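Side-chain contacts in uncharacterized protein (PDB 4XG0), which is formally uncharacterised but probably acts as an ATP-dependent kinase that phosphorylates an acid sugar in a catabolic pathway: residues G117-K120 against A121-A125; L188-Q191 against A192-P196; E380-G383 against G384-L387; A293-R296 against N297-A300. One frame throughout, in Å; residues are numbered along the deposited sequence.

Contact 1. Residues G117-K120 against A121-A125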
ATOM      1  N   GLY A 117     -27.528   2.271  -2.937  1.00 30.92           N
ATOM      2  CA  GLY A 117     -27.636   2.486  -1.512  1.00 30.00           C
ATOM      3  C   GLY A 117     -28.088   3.893  -1.165  1.00 35.38           C
ATOM      4  O   GLY A 117     -28.340   4.705  -2.054  1.00 36.36           O
ATOM      5  N   ALA A 118     -28.197   4.165   0.138  1.00 40.85           N
ATOM      6  CA  ALA A 118     -28.430   5.509   0.659  1.00 46.89           C
ATOM      7  C   ALA A 118     -27.113   6.276   0.672  1.00 40.86           C
ATOM      8  O   ALA A 118     -26.560   6.608   1.732  1.00 35.15           O
ATOM      9  CB  ALA A 118     -29.022   5.440   2.062  1.00 56.96           C
ATOM     10  N   PHE A 119     -26.631   6.569  -0.528  1.00 29.58           N
ATOM     11  CA  PHE A 119     -25.246   6.920  -0.744  1.00 28.74           C
ATOM     12  C   PHE A 119     -24.823   8.151   0.043  1.00 29.42           C
ATOM     13  O   PHE A 119     -23.861   8.087   0.835  1.00 30.91           O
ATOM     14  CB  PHE A 119     -25.015   7.109  -2.242  1.00 28.72           C
ATOM     15  CG  PHE A 119     -23.607   6.958  -2.674  1.00 24.25           C
ATOM     16  CD1 PHE A 119     -23.037   5.707  -2.798  1.00 26.35           C
ATOM     17  CD2 PHE A 119     -22.847   8.067  -3.019  1.00 26.59           C
ATOM     18  CE1 PHE A 119     -21.717   5.591  -3.231  1.00 28.95           C
ATOM     19  CE2 PHE A 119     -21.546   7.942  -3.432  1.00 28.27           C
ATOM     20  CZ  PHE A 119     -20.995   6.722  -3.548  1.00 26.26           C
ATOM     21  N   LYS A 120     -25.547   9.264  -0.151  1.00 29.85           N
ATOM     22  CA  LYS A 120     -25.194  10.499   0.511  1.00 30.87           C
ATOM     23  C   LYS A 120     -25.460  10.399   1.988  1.00 32.42           C
ATOM     24  O   LYS A 120     -24.687  10.905   2.780  1.00 32.55           O
ATOM     25  CB  LYS A 120     -26.000  11.700  -0.067  1.00 32.75           C
ATOM     26  CG  LYS A 120     -25.635  13.013   0.592  1.00 34.14           C
ATOM     27  CD  LYS A 120     -26.591  14.173   0.062  1.00 36.45           C
ATOM     28  CE  LYS A 120     -26.534  15.414   0.926  1.00 45.94           C
ATOM     29  NZ  LYS A 120     -25.171  16.004   0.987  1.00 45.78           N
ATOM     30  N   ALA A 121     -26.545   9.739   2.364  1.00 33.87           N
ATOM     31  CA  ALA A 121     -26.955   9.721   3.766  1.00 35.96           C
ATOM     32  C   ALA A 121     -25.865   9.056   4.613  1.00 34.53           C
ATOM     33  O   ALA A 121     -25.492   9.558   5.669  1.00 35.65           O
ATOM     34  CB  ALA A 121     -28.307   8.997   3.933  1.00 37.89           C
ATOM     35  N   GLU A 122     -25.332   7.957   4.097  1.00 32.20           N
ATOM     36  CA  GLU A 122     -24.349   7.150   4.860  1.00 30.89           C
ATOM     37  C   GLU A 122     -23.019   7.883   4.895  1.00 29.62           C
ATOM     38  O   GLU A 122     -22.346   7.897   5.922  1.00 32.39           O
ATOM     39  CB  GLU A 122     -24.185   5.743   4.272  1.00 34.45           C
ATOM     40  CG  GLU A 122     -25.402   4.833   4.425  1.00 30.86           C
ATOM     41  CD  GLU A 122     -25.065   3.374   4.141  1.00 37.51           C
ATOM     42  OE1 GLU A 122     -23.857   3.075   4.060  1.00 29.70           O
ATOM     43  OE2 GLU A 122     -25.983   2.528   4.016  1.00 33.27           O
ATOM     44  N   ILE A 123     -22.662   8.554   3.802  1.00 28.58           N
ATOM     45  CA  ILE A 123     -21.399   9.297   3.761  1.00 30.22           C
ATOM     46  C   ILE A 123     -21.362  10.458   4.742  1.00 34.44           C
ATOM     47  O   ILE A 123     -20.416  10.595   5.503  1.00 29.87           O
ATOM     48  CB  ILE A 123     -21.060   9.771   2.335  1.00 26.42           C
ATOM     49  CG1 ILE A 123     -20.601   8.563   1.510  1.00 27.50           C
ATOM     50  CG2 ILE A 123     -19.990  10.857   2.374  1.00 27.90           C
ATOM     51  CD1 ILE A 123     -20.629   8.818   0.008  1.00 23.34           C
ATOM     52  N   ASP A 124     -22.387  11.307   4.746  1.00 33.91           N
ATOM     53  CA  ASP A 124     -22.445  12.365   5.737  1.00 35.64           C
ATOM     54  C   ASP A 124     -22.417  11.860   7.177  1.00 37.39           C
ATOM     55  O   ASP A 124     -21.728  12.418   8.015  1.00 36.99           O
ATOM     56  CB  ASP A 124     -23.696  13.217   5.513  1.00 37.03           C
ATOM     57  CG  ASP A 124     -23.574  14.095   4.290  1.00 46.54           C
ATOM     58  OD1 ASP A 124     -22.423  14.370   3.873  1.00 41.22           O
ATOM     59  OD2 ASP A 124     -24.629  14.509   3.756  1.00 43.95           O
ATOM     60  N   ALA A 125     -23.161  10.802   7.465  1.00 35.97           N
ATOM     61  CA  ALA A 125     -23.224  10.276   8.818  1.00 37.43           C
ATOM     62  C   ALA A 125     -21.857   9.741   9.238  1.00 35.73           C
ATOM     63  O   ALA A 125     -21.423   9.932  10.362  1.00 37.11           O
ATOM     64  CB  ALA A 125     -24.273   9.180   8.915  1.00 37.89           C
TER
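Lys120 leaves the helix with CG anti to the backbone N (chi1 -179°) and runs nearly straight until a single bend at chi4 (60°) turns its ammonium group toward Asp124, one turn further on. The aspartate adopts a different first torsion, CG beside its own backbone N (chi1 -73°), and the two side chains meet at an oblique angle. Lys120 NZ lies 3.2 Å from Asp124 OD2, on the syn lone pair of that oxygen, and the pair forms a salt bridge with a hydrogen bond. Beneath it the main chain makes the matching i to i+4 link, Asp124 N donating to Lys120 O at 3.1 Å. Two residues earlier, Glu122 N donates to Ala118 O at 3.0 Å, so the N-cap residue already supplies a carbonyl to the helix.

The apolar counterpart is Phe119 with Ile123. These side chains run alongside one another, and Ile123 CD1 sits over one face of the ring, 3.7 Å from Phe119 CE2, in a CH-pi contact. Leu182 and Leu183 of helix 179-183 also pack on this ring.

Lys120 NZ has a second partner in the carbonyl oxygen of Leu183, while Glu122 is bound by Lys109 and Ser80. The ammonium group is therefore shared between a carboxylate and a backbone acceptor: the bridge itself stays within one helix turn, while the bond to Leu183 O links that turn to helix 179-183.

Contact 2. Residues L188-Q191 against A192-P196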
ATOM      1  N   LEU A 188     -12.540  16.713  -8.386  1.00 28.44           N
ATOM      2  CA  LEU A 188     -11.173  16.924  -8.810  1.00 36.01           C
ATOM      3  C   LEU A 188     -10.775  15.792  -9.734  1.00 38.29           C
ATOM      4  O   LEU A 188     -11.356  14.710  -9.677  1.00 32.39           O
ATOM      5  CB  LEU A 188     -10.225  16.792  -7.616  1.00 44.49           C
ATOM      6  CG  LEU A 188     -10.326  17.767  -6.468  1.00 41.16           C
ATOM      7  CD1 LEU A 188      -9.357  17.350  -5.390  1.00 41.02           C
ATOM      8  CD2 LEU A 188     -10.030  19.173  -6.974  1.00 45.06           C
ATOM      9  N   ALA A 189      -9.747  16.020 -10.545  1.00 39.44           N
ATOM     10  CA  ALA A 189      -9.077  14.921 -11.235  1.00 45.98           C
ATOM     11  C   ALA A 189      -7.567  15.123 -11.184  1.00 40.83           C
ATOM     12  O   ALA A 189      -7.096  16.238 -11.395  1.00 43.16           O
ATOM     13  CB  ALA A 189      -9.554  14.846 -12.669  1.00 42.45           C
ATOM     14  N   ALA A 190      -6.792  14.072 -10.902  1.00 38.41           N
ATOM     15  CA  ALA A 190      -5.331  14.221 -10.974  1.00 35.05           C
ATOM     16  C   ALA A 190      -4.913  14.731 -12.353  1.00 36.98           C
ATOM     17  O   ALA A 190      -5.465  14.335 -13.377  1.00 40.64           O
ATOM     18  CB  ALA A 190      -4.625  12.918 -10.672  1.00 29.76           C
ATOM     19  N   GLN A 191      -3.921  15.609 -12.363  1.00 47.70           N
ATOM     20  CA  GLN A 191      -3.408  16.174 -13.593  1.00 52.36           C
ATOM     21  C   GLN A 191      -2.274  15.280 -14.127  1.00 60.47           C
ATOM     22  O   GLN A 191      -1.754  14.426 -13.401  1.00 46.19           O
ATOM     23  CB  GLN A 191      -2.944  17.607 -13.324  1.00 53.40           C
ATOM     24  CG  GLN A 191      -4.078  18.484 -12.779  1.00 56.11           C
ATOM     25  CD  GLN A 191      -3.587  19.746 -12.091  1.00 65.59           C
ATOM     26  OE1 GLN A 191      -2.391  20.015 -12.047  1.00 68.01           O
ATOM     27  NE2 GLN A 191      -4.519  20.528 -11.546  1.00 65.49           N
ATOM     28  N   ALA A 192      -1.900  15.485 -15.390  1.00 77.28           N
ATOM     29  CA  ALA A 192      -1.047  14.544 -16.135  1.00 79.48           C
ATOM     30  C   ALA A 192       0.079  13.869 -15.336  1.00 77.27           C
ATOM     31  O   ALA A 192       0.121  12.637 -15.234  1.00 81.16           O
ATOM     32  CB  ALA A 192      -0.475  15.228 -17.377  1.00 82.03           C
ATOM     33  N   GLY A 193       0.994  14.662 -14.787  1.00 56.80           N
ATOM     34  CA  GLY A 193       2.130  14.105 -14.059  1.00 52.29           C
ATOM     35  C   GLY A 193       2.081  14.358 -12.561  1.00 50.80           C
ATOM     36  O   GLY A 193       3.108  14.333 -11.879  1.00 50.15           O
ATOM     37  N   GLU A 194       0.883  14.589 -12.042  1.00 46.76           N
ATOM     38  CA  GLU A 194       0.722  15.061 -10.670  1.00 41.91           C
ATOM     39  C   GLU A 194       1.202  14.043  -9.642  1.00 39.21           C
ATOM     40  O   GLU A 194       1.009  12.842  -9.797  1.00 39.46           O
ATOM     41  CB  GLU A 194      -0.744  15.436 -10.410  1.00 43.84           C
ATOM     42  CG  GLU A 194      -1.006  16.039  -9.026  1.00 43.62           C
ATOM     43  CD  GLU A 194      -2.386  16.690  -8.909  1.00 44.73           C
ATOM     44  OE1 GLU A 194      -3.325  16.237  -9.588  1.00 48.47           O
ATOM     45  OE2 GLU A 194      -2.529  17.660  -8.137  1.00 46.88           O
ATOM     46  N   THR A 195       1.842  14.547  -8.593  1.00 35.63           N
ATOM     47  CA  THR A 195       2.349  13.709  -7.533  1.00 39.50           C
ATOM     48  C   THR A 195       1.268  13.506  -6.485  1.00 34.86           C
ATOM     49  O   THR A 195       0.315  14.288  -6.410  1.00 33.93           O
ATOM     50  CB  THR A 195       3.567  14.350  -6.862  1.00 45.76           C
ATOM     51  OG1 THR A 195       3.177  15.590  -6.265  1.00 41.61           O
ATOM     52  CG2 THR A 195       4.685  14.590  -7.884  1.00 49.22           C
ATOM     53  N   PRO A 196       1.406  12.449  -5.677  1.00 34.54           N
ATOM     54  CA  PRO A 196       0.488  12.279  -4.545  1.00 36.61           C
ATOM     55  C   PRO A 196       0.429  13.510  -3.638  1.00 39.58           C
ATOM     56  O   PRO A 196      -0.651  13.883  -3.185  1.00 32.79           O
ATOM     57  CB  PRO A 196       1.078  11.075  -3.801  1.00 35.14           C
ATOM     58  CG  PRO A 196       1.684  10.248  -4.893  1.00 39.23           C
ATOM     59  CD  PRO A 196       2.215  11.239  -5.917  1.00 37.94           C
TER
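A type I beta turn from Gln191 to Glu194 lies in the loop between strand 186-188 and helix 196-205, and a carboxylate folds back across it. The turn is closed by its backbone bond, Glu194 N to Gln191 O at 3.0 Å, although the donor stands well above the carbonyl plane and points at no lone pair. The glutamate side chain adds a second bond to the same residue. With CG swung away from its own N (chi1 -176°) and the rest of the chain extended, Glu194 reaches across the mouth of the turn and places OE1 2.9 Å from Gln191 N. This second bond is fairly straight, with an N-H...O angle of 160°, but the donor comes to the anti side of OE1 and 32° out of the carboxylate plane.

The same oxygen lies close to the preceding residue, 3.2 Å from Ala190 CA and 3.7 Å from Ala190 CB. Just downstream, Thr195 takes the N-cap position of helix 196-205 and caps a backbone N with its side chain, while its own N donates to Glu198 OE1, an exchange as in a capping box.

Glu194 OE1 also forms a salt bridge with Arg202 NH1, which in addition binds the carbonyl oxygen of Ala189. A buried carboxylate oxygen thus has both a peptide N-H and a cationic group as partners, surroundings that would be expected to keep it ionised.

Contact 3. Residues E380-G383 against G384-L387. With SO4 (sulfate ion), chain E.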
ATOM      1  N   GLU A 380       5.316 -12.936  -2.179  1.00 24.25           N
ATOM      2  CA  GLU A 380       6.280 -12.638  -3.235  1.00 23.72           C
ATOM      3  C   GLU A 380       6.001 -11.316  -3.925  1.00 33.36           C
ATOM      4  O   GLU A 380       4.867 -10.824  -3.912  1.00 33.81           O
ATOM      5  CB  GLU A 380       6.255 -13.736  -4.275  1.00 29.18           C
ATOM      6  CG  GLU A 380       4.949 -13.811  -4.991  1.00 34.65           C
ATOM      7  CD  GLU A 380       4.870 -15.011  -5.892  1.00 31.26           C
ATOM      8  OE1 GLU A 380       5.699 -15.936  -5.702  1.00 30.81           O
ATOM      9  OE2 GLU A 380       3.987 -15.018  -6.785  1.00 34.01           O
ATOM     10  N   VAL A 381       7.042 -10.752  -4.534  1.00 25.47           N
ATOM     11  CA  VAL A 381       6.883  -9.522  -5.311  1.00 25.90           C
ATOM     12  C   VAL A 381       6.210  -9.910  -6.619  1.00 22.10           C
ATOM     13  O   VAL A 381       5.245  -9.259  -7.098  1.00 26.04           O
ATOM     14  CB  VAL A 381       8.251  -8.844  -5.569  1.00 23.93           C
ATOM     15  CG1 VAL A 381       8.075  -7.490  -6.251  1.00 23.62           C
ATOM     16  CG2 VAL A 381       9.026  -8.646  -4.292  1.00 27.45           C
ATOM     17  N   THR A 382       6.724 -10.999  -7.188  1.00 25.26           N
ATOM     18  CA  THR A 382       6.198 -11.651  -8.383  1.00 29.94           C
ATOM     19  C   THR A 382       6.804 -13.073  -8.388  1.00 30.74           C
ATOM     20  O   THR A 382       7.738 -13.340  -7.642  1.00 26.03           O
ATOM     21  CB  THR A 382       6.572 -10.850  -9.647  1.00 36.12           C
ATOM     22  OG1 THR A 382       5.993 -11.464 -10.803  1.00 40.98           O
ATOM     23  CG2 THR A 382       8.068 -10.755  -9.811  1.00 29.16           C
ATOM     24  N   GLY A 383       6.294 -13.993  -9.200  1.00 38.76           N
ATOM     25  CA  GLY A 383       6.795 -15.359  -9.155  1.00 43.43           C
ATOM     26  C   GLY A 383       8.299 -15.479  -9.398  1.00 39.57           C
ATOM     27  O   GLY A 383       8.791 -15.053 -10.434  1.00 42.14           O
ATOM     28  N   GLY A 384       9.035 -16.055  -8.448  1.00 35.73           N
ATOM     29  CA  GLY A 384      10.490 -16.124  -8.567  1.00 35.68           C
ATOM     30  C   GLY A 384      11.214 -14.994  -7.848  1.00 30.05           C
ATOM     31  O   GLY A 384      12.442 -14.979  -7.758  1.00 29.39           O
ATOM     32  N   VAL A 385      10.442 -14.056  -7.303  1.00 28.18           N
ATOM     33  CA  VAL A 385      10.993 -12.974  -6.511  1.00 23.91           C
ATOM     34  C   VAL A 385      10.311 -13.013  -5.119  1.00 19.45           C
ATOM     35  O   VAL A 385       9.347 -12.279  -4.827  1.00 20.14           O
ATOM     36  CB  VAL A 385      10.752 -11.623  -7.206  1.00 24.16           C
ATOM     37  CG1 VAL A 385      11.445 -10.490  -6.446  1.00 25.55           C
ATOM     38  CG2 VAL A 385      11.287 -11.670  -8.671  1.00 24.75           C
ATOM     39  N   PRO A 386      10.773 -13.917  -4.263  1.00 17.97           N
ATOM     40  CA  PRO A 386      10.055 -14.113  -2.990  1.00 18.79           C
ATOM     41  C   PRO A 386      10.357 -13.049  -1.960  1.00 17.64           C
ATOM     42  O   PRO A 386      11.436 -12.445  -1.983  1.00 18.42           O
ATOM     43  CB  PRO A 386      10.604 -15.455  -2.487  1.00 23.15           C
ATOM     44  CG  PRO A 386      11.977 -15.568  -3.139  1.00 26.26           C
ATOM     45  CD  PRO A 386      11.768 -14.979  -4.513  1.00 25.03           C
ATOM     46  N   LEU A 387       9.423 -12.879  -1.026  1.00 20.40           N
ATOM     47  CA  LEU A 387       9.521 -11.920   0.075  1.00 17.30           C
ATOM     48  C   LEU A 387       9.294 -12.683   1.373  1.00 15.03           C
ATOM     49  O   LEU A 387       8.317 -13.451   1.511  1.00 17.79           O
ATOM     50  CB  LEU A 387       8.457 -10.832  -0.051  1.00 18.75           C
ATOM     51  CG  LEU A 387       8.264  -9.829   1.100  1.00 21.24           C
ATOM     52  CD1 LEU A 387       9.488  -9.012   1.299  1.00 28.05           C
ATOM     53  CD2 LEU A 387       7.082  -8.921   0.740  1.00 31.16           C
TER
HETATM   54  S   SO4 E 504       3.136  -9.573 -12.367  1.00 62.68           S
HETATM   55  O1  SO4 E 504       2.366  -8.347 -12.609  1.00 59.76           O
HETATM   56  O2  SO4 E 504       3.319  -9.761 -10.926  1.00 55.19           O
HETATM   57  O3  SO4 E 504       2.437 -10.735 -12.934  1.00 58.83           O
HETATM   58  O4  SO4 E 504       4.459  -9.454 -12.995  1.00 58.61           O
HETATM   59  O   HOH W   1       8.435 -16.439  -5.521  1.00 25.43           O
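The flat carboxylate of Glu380 meets Gly384 through a water and not directly: the water donates to Glu380 OE1 at 2.8 Å and accepts from Gly384 N at 3.0 Å. No aromatic ring takes part between the two segments, and the other planar groups are peptides. Two of these are joined by Val381 N and Val385 O, 2.8 Å apart, with the donor almost in line with the carbonyl bond. The second backbone link, Val385 N to Thr382 O, has the same length but is tilted 28° from the carbonyl plane.

Val385 touches two branched side chains, sending its methyl groups to different neighbours: CG1 meets Val381 CB at 3.7 Å, and CG2 meets Thr382 CG2 at 3.5 Å. The threonine holds OG1 anti to its backbone N (chi1 -177°), which turns CG2 onto the valine and the hydroxyl to a sulfate ion. Thr382 OG1 is 3.2 Å from sulfate O2, but a bond to that particular oxygen is not settled. Arg415 NH2 also binds the ion, which probably comes from the crystallisation liquor. Val381 and Val385 both continue onto Val401 of strand 399-403, and Val381 also packs against helix 412-421.

Gly384 carries a positive phi of 95°, the conformation expected at the third position of a type II turn. The whole is a beta hairpin at the edge of the mixed sheet: strand 374-380 turns a corner at Val381 before the type II turn from Thr382 to Val385 leads into the antiparallel strand 385-391.

Contact 4. Residues A293-R296 against N297-A300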
ATOM      1  N   ALA A 293      37.255  -2.285  -2.389  1.00 32.92           N
ATOM      2  CA  ALA A 293      38.182  -2.875  -1.417  1.00 33.99           C
ATOM      3  C   ALA A 293      38.754  -1.858  -0.423  1.00 35.31           C
ATOM      4  O   ALA A 293      39.554  -2.222   0.433  1.00 35.78           O
ATOM      5  CB  ALA A 293      39.334  -3.597  -2.147  1.00 37.35           C
ATOM      6  N   ASP A 294      38.339  -0.598  -0.536  1.00 31.17           N
ATOM      7  CA  ASP A 294      38.886   0.498   0.261  1.00 31.87           C
ATOM      8  C   ASP A 294      37.855   0.952   1.287  1.00 30.76           C
ATOM      9  O   ASP A 294      36.824   1.541   0.941  1.00 29.93           O
ATOM     10  CB  ASP A 294      39.243   1.660  -0.663  1.00 38.36           C
ATOM     11  CG  ASP A 294      40.055   2.738   0.037  1.00 43.11           C
ATOM     12  OD1 ASP A 294      40.021   2.808   1.285  1.00 41.46           O
ATOM     13  OD2 ASP A 294      40.722   3.518  -0.673  1.00 45.90           O
ATOM     14  N   ASP A 295      38.087   0.635   2.553  1.00 37.82           N
ATOM     15  CA  ASP A 295      37.013   0.818   3.515  1.00 39.63           C
ATOM     16  C   ASP A 295      36.747   2.307   3.715  1.00 30.34           C
ATOM     17  O   ASP A 295      35.647   2.699   4.130  1.00 30.45           O
ATOM     18  CB  ASP A 295      37.301   0.125   4.848  1.00 40.95           C
ATOM     19  CG  ASP A 295      36.025  -0.182   5.624  1.00 32.69           C
ATOM     20  OD1 ASP A 295      35.138  -0.885   5.076  1.00 30.75           O
ATOM     21  OD2 ASP A 295      35.932   0.268   6.787  1.00 34.64           O
ATOM     22  N   ARG A 296      37.748   3.122   3.412  1.00 32.10           N
ATOM     23  CA  ARG A 296      37.598   4.580   3.485  1.00 35.32           C
ATOM     24  C   ARG A 296      36.524   5.099   2.544  1.00 34.94           C
ATOM     25  O   ARG A 296      35.779   6.021   2.877  1.00 39.71           O
ATOM     26  CB  ARG A 296      38.929   5.261   3.201  1.00 36.40           C
ATOM     27  CG  ARG A 296      39.928   5.047   4.345  1.00 46.22           C
ATOM     28  CD  ARG A 296      41.316   5.488   3.982  1.00 48.12           C
ATOM     29  NE  ARG A 296      41.782   4.796   2.787  1.00 51.28           N
ATOM     30  CZ  ARG A 296      43.014   4.878   2.299  1.00 54.92           C
ATOM     31  NH1 ARG A 296      43.929   5.615   2.915  1.00 54.24           N
ATOM     32  NH2 ARG A 296      43.330   4.206   1.200  1.00 46.46           N
ATOM     33  N   ASN A 297      36.433   4.491   1.361  1.00 33.99           N
ATOM     34  CA  ASN A 297      35.437   4.895   0.373  1.00 32.14           C
ATOM     35  C   ASN A 297      34.024   4.531   0.884  1.00 29.11           C
ATOM     36  O   ASN A 297      33.079   5.309   0.766  1.00 29.68           O
ATOM     37  CB  ASN A 297      35.733   4.205  -0.965  1.00 40.03           C
ATOM     38  CG  ASN A 297      34.953   4.799  -2.132  1.00 48.16           C
ATOM     39  OD1 ASN A 297      33.791   4.448  -2.365  1.00 54.81           O
ATOM     40  ND2 ASN A 297      35.609   5.667  -2.904  1.00 38.75           N
ATOM     41  N   TRP A 298      33.888   3.346   1.475  1.00 36.60           N
ATOM     42  CA  TRP A 298      32.617   2.920   2.064  1.00 31.24           C
ATOM     43  C   TRP A 298      32.204   3.878   3.176  1.00 36.12           C
ATOM     44  O   TRP A 298      31.072   4.370   3.190  1.00 34.87           O
ATOM     45  CB  TRP A 298      32.745   1.513   2.658  1.00 33.73           C
ATOM     46  CG  TRP A 298      31.588   1.093   3.547  1.00 31.15           C
ATOM     47  CD1 TRP A 298      31.627   0.899   4.908  1.00 35.38           C
ATOM     48  CD2 TRP A 298      30.245   0.808   3.145  1.00 24.31           C
ATOM     49  NE1 TRP A 298      30.391   0.522   5.368  1.00 28.64           N
ATOM     50  CE2 TRP A 298      29.527   0.449   4.300  1.00 26.78           C
ATOM     51  CE3 TRP A 298      29.575   0.812   1.913  1.00 25.38           C
ATOM     52  CZ2 TRP A 298      28.197   0.109   4.271  1.00 25.76           C
ATOM     53  CZ3 TRP A 298      28.261   0.478   1.883  1.00 29.97           C
ATOM     54  CH2 TRP A 298      27.570   0.132   3.061  1.00 28.69           C
ATOM     55  N   ALA A 299      33.128   4.120   4.112  1.00 33.05           N
ATOM     56  CA  ALA A 299      32.881   5.050   5.215  1.00 37.78           C
ATOM     57  C   ALA A 299      32.366   6.415   4.729  1.00 37.02           C
ATOM     58  O   ALA A 299      31.433   6.967   5.294  1.00 38.67           O
ATOM     59  CB  ALA A 299      34.133   5.212   6.048  1.00 39.70           C
ATOM     60  N   ALA A 300      32.959   6.946   3.669  1.00 43.33           N
ATOM     61  CA  ALA A 300      32.561   8.261   3.162  1.00 43.10           C
ATOM     62  C   ALA A 300      31.157   8.239   2.548  1.00 47.03           C
ATOM     63  O   ALA A 300      30.419   9.223   2.598  1.00 39.68           O
ATOM     64  CB  ALA A 300      33.579   8.764   2.138  1.00 50.07           C
TER
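Asp295 and Trp298 approach each other one turn apart at the start of helix 295-304. In both, as in Asn297 between them, CG lies opposite the residue's own backbone N, with chi1 of -157° in the aspartate. Asp295 OD1 comes to 3.9 Å from Trp298 CD1, approaching the indole obliquely, the carboxylate and ring planes turned 32° apart. The charge of the aspartate is met by Arg338 and Arg345 of helix 334-349, both in salt bridges with OD1. Trp298 leads onto Leu342 and Leu346 of the same helix and stacks edge-to-face with Trp285.

The shared torsion carries the amide of Asn297 off the helix to where OD1 accepts from Trp285 NE1. Its CB remains close to the helix start, 3.5 Å from Asp294 O.

Asp294 and Arg296 are coupled more tightly. The arginine chain bends at chi3 (-57°) and comes back beside the aspartate, presenting NE and NH2 side-on. Arg296 NE is 3.1 Å from Asp294 OD1, on its syn lone pair and nearly within the guanidinium plane, while Arg296 NH2 to Asp294 OD2 is longer at 3.3 Å. OD1 has a second donor, Arg296 N at 3.1 Å, arriving from above the carboxylate plane. One oxygen thus takes both the main-chain and the side-chain N-H of a single residue, which limits rotation of the carboxylate. Deeper in, Ala299 N bonds Asp295 O at 2.9 Å as the regular helical pattern takes over. Asp294 here is an aspartate N-cap, reinforced by a bidentate salt bridge to the second residue of the helix.

Followed from the N terminus, the four contacts come in series, and none nests in or crosses another. Contact 1 starts helix 119-130 in the sugar-binding N-terminal domain. Contact 2, in the same domain, closes the turn after strand 186-188, the edge strand of the parallel sheet, and leads into helix 196-205. The chain then enters the nucleotide-binding C-terminal domain, where contact 4 caps helix 295-304 and contact 3 closes the hairpin of the mixed sheet. Contacts 1 and 4 lie farthest apart, their centres about 61 Å from each other on opposite sides of the chain's centre. Contacts 2 and 3 are nearer the middle, with centres about 30 Å apart and no touch between them.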